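Local coordinates for chromosome partition protein Smc (Pyrococcus yayanosii, PDB 5XEI) that probably acts in chromosome condensation and partitioning as an SMC-family ATPase, represented here by its head domain with part of the coiled coil, at residues 134-138 and 139-143; 149-152 and 153-156. All blocks are in the same frame, centred on the assembly; numbering follows the deposited sequence.

Contact 1. Residues 134-138 and 139-143; sequences MISPE and GYNLV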
loop_
_atom_site.group_PDB
_atom_site.type_symbol
_atom_site.label_atom_id
_atom_site.label_comp_id
_atom_site.label_asym_id
_atom_site.label_seq_id
_atom_site.Cartn_x
_atom_site.Cartn_y
_atom_site.Cartn_z
ATOM N N MET A 134 16.698 -10.827 1.584
ATOM C CA MET A 134 17.537 -9.675 1.255
ATOM C C MET A 134 18.886 -10.097 0.680
ATOM O O MET A 134 19.917 -9.491 0.968
ATOM C CB MET A 134 17.712 -8.746 2.471
ATOM C CG MET A 134 18.461 -9.328 3.669
ATOM S SD MET A 134 19.545 -8.112 4.438
ATOM C CE MET A 134 20.373 -9.091 5.668
ATOM N N ILE A 135 18.879 -11.134 -0.153
ATOM C CA ILE A 135 20.058 -11.500 -0.929
ATOM C C ILE A 135 20.284 -10.432 -1.982
ATOM O O ILE A 135 19.420 -10.204 -2.846
ATOM C CB ILE A 135 19.885 -12.871 -1.590
ATOM C CG1 ILE A 135 19.677 -13.959 -0.546
ATOM C CG2 ILE A 135 21.081 -13.166 -2.495
ATOM C CD1 ILE A 135 20.940 -14.587 -0.057
ATOM N N SER A 136 21.451 -9.783 -1.933
ATOM C CA SER A 136 21.838 -8.793 -2.933
ATOM C C SER A 136 20.837 -7.636 -3.043
ATOM O O SER A 136 20.115 -7.534 -4.047
ATOM C CB SER A 136 22.051 -9.491 -4.287
ATOM O OG SER A 136 21.888 -8.609 -5.395
ATOM N N PRO A 137 20.754 -6.743 -2.012
ATOM C CA PRO A 137 19.946 -5.508 -2.142
ATOM C C PRO A 137 20.526 -4.513 -3.141
ATOM O O PRO A 137 21.586 -3.919 -2.901
ATOM C CB PRO A 137 19.952 -4.914 -0.720
ATOM C CG PRO A 137 20.425 -6.037 0.189
ATOM C CD PRO A 137 21.310 -6.914 -0.655
ATOM N N GLU A 138 19.834 -4.310 -4.262
ATOM C CA GLU A 138 20.371 -3.579 -5.411
ATOM C C GLU A 138 21.712 -4.148 -5.882
ATOM O O GLU A 138 22.467 -3.470 -6.582
ATOM C CB GLU A 138 20.510 -2.085 -5.100
ATOM C CG GLU A 138 19.317 -1.534 -4.331
ATOM C CD GLU A 138 18.466 -0.561 -5.127
ATOM O OE1 GLU A 138 17.552 0.038 -4.519
ATOM O OE2 GLU A 138 18.710 -0.391 -6.343
ATOM N N GLY A 139 22.024 -5.388 -5.513
ATOM C CA GLY A 139 23.319 -5.939 -5.830
ATOM C C GLY A 139 24.495 -5.202 -5.229
ATOM O O GLY A 139 25.612 -5.349 -5.736
ATOM N N TYR A 140 24.289 -4.422 -4.155
ATOM C CA TYR A 140 25.417 -3.707 -3.545
ATOM C C TYR A 140 26.499 -4.669 -3.071
ATOM O O TYR A 140 27.684 -4.337 -3.138
ATOM C CB TYR A 140 24.955 -2.813 -2.379
ATOM C CG TYR A 140 25.052 -3.417 -0.964
ATOM C CD1 TYR A 140 23.999 -4.130 -0.412
ATOM C CD2 TYR A 140 26.189 -3.241 -0.177
ATOM C CE1 TYR A 140 24.087 -4.675 0.862
ATOM C CE2 TYR A 140 26.280 -3.782 1.102
ATOM C CZ TYR A 140 25.231 -4.496 1.609
ATOM O OH TYR A 140 25.316 -5.041 2.870
ATOM N N ASN A 141 26.116 -5.860 -2.601
ATOM C CA ASN A 141 27.059 -6.853 -2.097
ATOM C C ASN A 141 27.710 -7.689 -3.201
ATOM O O ASN A 141 28.599 -8.497 -2.893
ATOM C CB ASN A 141 26.355 -7.788 -1.101
ATOM C CG ASN A 141 25.155 -8.474 -1.720
ATOM O OD1 ASN A 141 24.491 -7.884 -2.560
ATOM N ND2 ASN A 141 24.901 -9.725 -1.351
ATOM N N LEU A 142 27.281 -7.531 -4.462
ATOM C CA LEU A 142 27.954 -8.133 -5.625
ATOM C C LEU A 142 28.748 -7.051 -6.346
ATOM O O LEU A 142 28.181 -6.240 -7.088
ATOM C CB LEU A 142 26.962 -8.775 -6.588
ATOM C CG LEU A 142 25.828 -9.602 -6.003
ATOM C CD1 LEU A 142 24.837 -9.976 -7.083
ATOM C CD2 LEU A 142 26.391 -10.833 -5.357
ATOM N N VAL A 143 30.069 -7.068 -6.152
ATOM C CA VAL A 143 30.970 -6.104 -6.771
ATOM C C VAL A 143 31.786 -6.781 -7.864
ATOM O O VAL A 143 32.873 -7.313 -7.610
ATOM C CB VAL A 143 31.892 -5.458 -5.728
ATOM C CG1 VAL A 143 32.436 -4.166 -6.261
ATOM C CG2 VAL A 143 31.146 -5.222 -4.471
#
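A type I beta turn running from G139 to L142 delivers the chain into edge strand 142-143, and its residues fold back on S136 and P137 of the preceding loop. The L142 N to G139 O bond of 3.0 Å closes the turn. One step earlier, Y140 N bonds to P137 O at 3.0 Å. G139 N adds a weak bond to S136 O. Phi is positive at G139, a conformation that glycine adopts easily. The Y140 ring turns its edge to P137 O, which lies in the ring plane, while Y140 CE1 packs obliquely against P137 CD at 3.9 Å. N141 CB sits over the centre of one ring face. A chi1 of 57° puts N141 CG between the backbone N and the carbonyl carbon, with N141 OD1 lying 3.8 Å from P137 CD and ND2 donating to F445 O. On the strand side, S136 OG comes within 3.7 Å of L142 CD1. Trimming N141 to an alanine would probably leave F445 O without its side-chain donor and P137 CD without the amide oxygen beside it. The Y140 hydroxyl is likewise engaged, with Y446 OH. Backbone bonds thus shape the turn, while apolar packing covers part of the tyrosine and the polar ends tie the turn to strand 445-449.

Contact 2. Residues 149-152 and 153-156; sequences TKFI and KMSP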
loop_
_atom_site.group_PDB
_atom_site.type_symbol
_atom_site.label_atom_id
_atom_site.label_comp_id
_atom_site.label_asym_id
_atom_site.label_seq_id
_atom_site.Cartn_x
_atom_site.Cartn_y
_atom_site.Cartn_z
ATOM N N THR A 149 32.918 1.707 -10.921
ATOM C CA THR A 149 32.711 2.846 -11.803
ATOM C C THR A 149 31.225 3.148 -11.975
ATOM O O THR A 149 30.827 4.316 -11.996
ATOM C CB THR A 149 33.394 2.589 -13.147
ATOM O OG1 THR A 149 34.814 2.467 -12.941
ATOM C CG2 THR A 149 33.088 3.725 -14.134
ATOM N N LYS A 150 30.384 2.112 -12.073
ATOM C CA LYS A 150 28.943 2.345 -12.137
ATOM C C LYS A 150 28.434 3.028 -10.877
ATOM O O LYS A 150 27.510 3.849 -10.939
ATOM C CB LYS A 150 28.198 1.027 -12.347
ATOM C CG LYS A 150 28.505 0.376 -13.676
ATOM C CD LYS A 150 27.256 -0.118 -14.385
ATOM C CE LYS A 150 27.608 -0.569 -15.801
ATOM N NZ LYS A 150 28.939 -1.268 -15.855
ATOM N N PHE A 151 29.026 2.693 -9.729
ATOM C CA PHE A 151 28.589 3.220 -8.444
ATOM C C PHE A 151 29.024 4.669 -8.250
ATOM O O PHE A 151 28.394 5.415 -7.482
ATOM C CB PHE A 151 29.142 2.323 -7.335
ATOM C CG PHE A 151 29.099 2.937 -5.963
ATOM C CD1 PHE A 151 30.250 3.413 -5.368
ATOM C CD2 PHE A 151 27.904 3.034 -5.270
ATOM C CE1 PHE A 151 30.211 3.965 -4.106
ATOM C CE2 PHE A 151 27.862 3.594 -4.009
ATOM C CZ PHE A 151 29.015 4.056 -3.429
ATOM N N ILE A 152 30.089 5.072 -8.949
ATOM C CA ILE A 152 30.643 6.418 -8.857
ATOM C C ILE A 152 29.852 7.390 -9.726
ATOM O O ILE A 152 29.566 8.521 -9.315
ATOM C CB ILE A 152 32.131 6.367 -9.252
ATOM C CG1 ILE A 152 32.915 5.515 -8.250
ATOM C CG2 ILE A 152 32.718 7.758 -9.417
ATOM C CD1 ILE A 152 32.710 5.848 -6.796
ATOM N N LYS A 153 29.484 6.964 -10.934
ATOM C CA LYS A 153 28.584 7.730 -11.785
ATOM C C LYS A 153 27.150 7.734 -11.259
ATOM O O LYS A 153 26.287 8.403 -11.840
ATOM C CB LYS A 153 28.619 7.164 -13.214
ATOM C CG LYS A 153 30.007 6.707 -13.680
ATOM C CD LYS A 153 30.411 7.272 -15.040
ATOM C CE LYS A 153 31.749 6.689 -15.509
ATOM N NZ LYS A 153 32.001 6.892 -16.972
ATOM N N MET A 154 26.878 7.007 -10.177
ATOM C CA MET A 154 25.516 6.861 -9.680
ATOM C C MET A 154 25.030 8.174 -9.075
ATOM O O MET A 154 25.755 8.824 -8.317
ATOM C CB MET A 154 25.472 5.737 -8.649
ATOM C CG MET A 154 24.097 5.312 -8.259
ATOM S SD MET A 154 24.153 3.720 -7.423
ATOM C CE MET A 154 24.663 4.179 -5.776
ATOM N N SER A 155 23.807 8.571 -9.426
ATOM C CA SER A 155 23.240 9.821 -8.931
ATOM C C SER A 155 22.996 9.757 -7.421
ATOM O O SER A 155 22.921 8.667 -6.841
ATOM C CB SER A 155 21.921 10.119 -9.641
ATOM O OG SER A 155 20.825 9.600 -8.900
ATOM N N PRO A 156 22.865 10.915 -6.756
ATOM C CA PRO A 156 22.445 10.871 -5.344
ATOM C C PRO A 156 21.065 10.267 -5.203
ATOM O O PRO A 156 20.866 9.354 -4.385
ATOM C CB PRO A 156 22.468 12.342 -4.906
ATOM C CG PRO A 156 23.215 13.057 -5.950
ATOM C CD PRO A 156 23.002 12.300 -7.230
#
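M154 and F151 meet where helix 147-152 gives way to the short linker before helix 156-167, a compact example of a side chain folding back over the helix end it has just left. M154 CB starts beside the last turn, 3.6 Å from K150 O and also close to F151 O. Beyond it the chain runs out almost fully extended, then bends at its last torsion (chi3 79°), and this bend brings the methyl group back to the phenyl ring. There M154 CE lies 3.5 Å from F151 CD2 and 3.7 Å from F151 CE2, an oblique approach to the ring at its CD2–CE2 bond. The backbone follows the same course: K153 N bonds to T149 O at 3.2 Å, an i to i-4 bond of the helical kind, whereas M154 N has a weak bond to F151 O at 3.5 Å. K153 lies alongside T149 and points the same way, with its aliphatic K153 CE 3.5 Å from T149 CG2. Neighbouring residues add polar ties to this helix end. R159 of helix 156-167 forms a cation-pi contact with F151 and donates to F151 O, so the two helices are joined across the linker, and S155 OG caps the start of the second helix by accepting from E158 N. On the side of helix 424-440, F151 packs on A430, while T149 and I152 both touch K426.

In the fold
Contacts 1 and 2 follow each other in the chain, their centres 15 Å apart and their nearest atoms about 7 Å apart, without touching. Contact 1 is partly buried at the edge of the mixed sheet, where strand 445-449 receives its polar groups; contact 2 is a surface arrangement at a helix end, with two exposed lysines among its residues. Both lean on the same two elements, helices 156-167 and 424-440. Their chemistry differs accordingly: in 134-143 a turn held by backbone bonds, with a buried asparagine amide and a tyrosine hydroxyl that both have partners on strand 445-449, against methyl-aromatic packing, a cation-pi contact and an N-cap in 149-156.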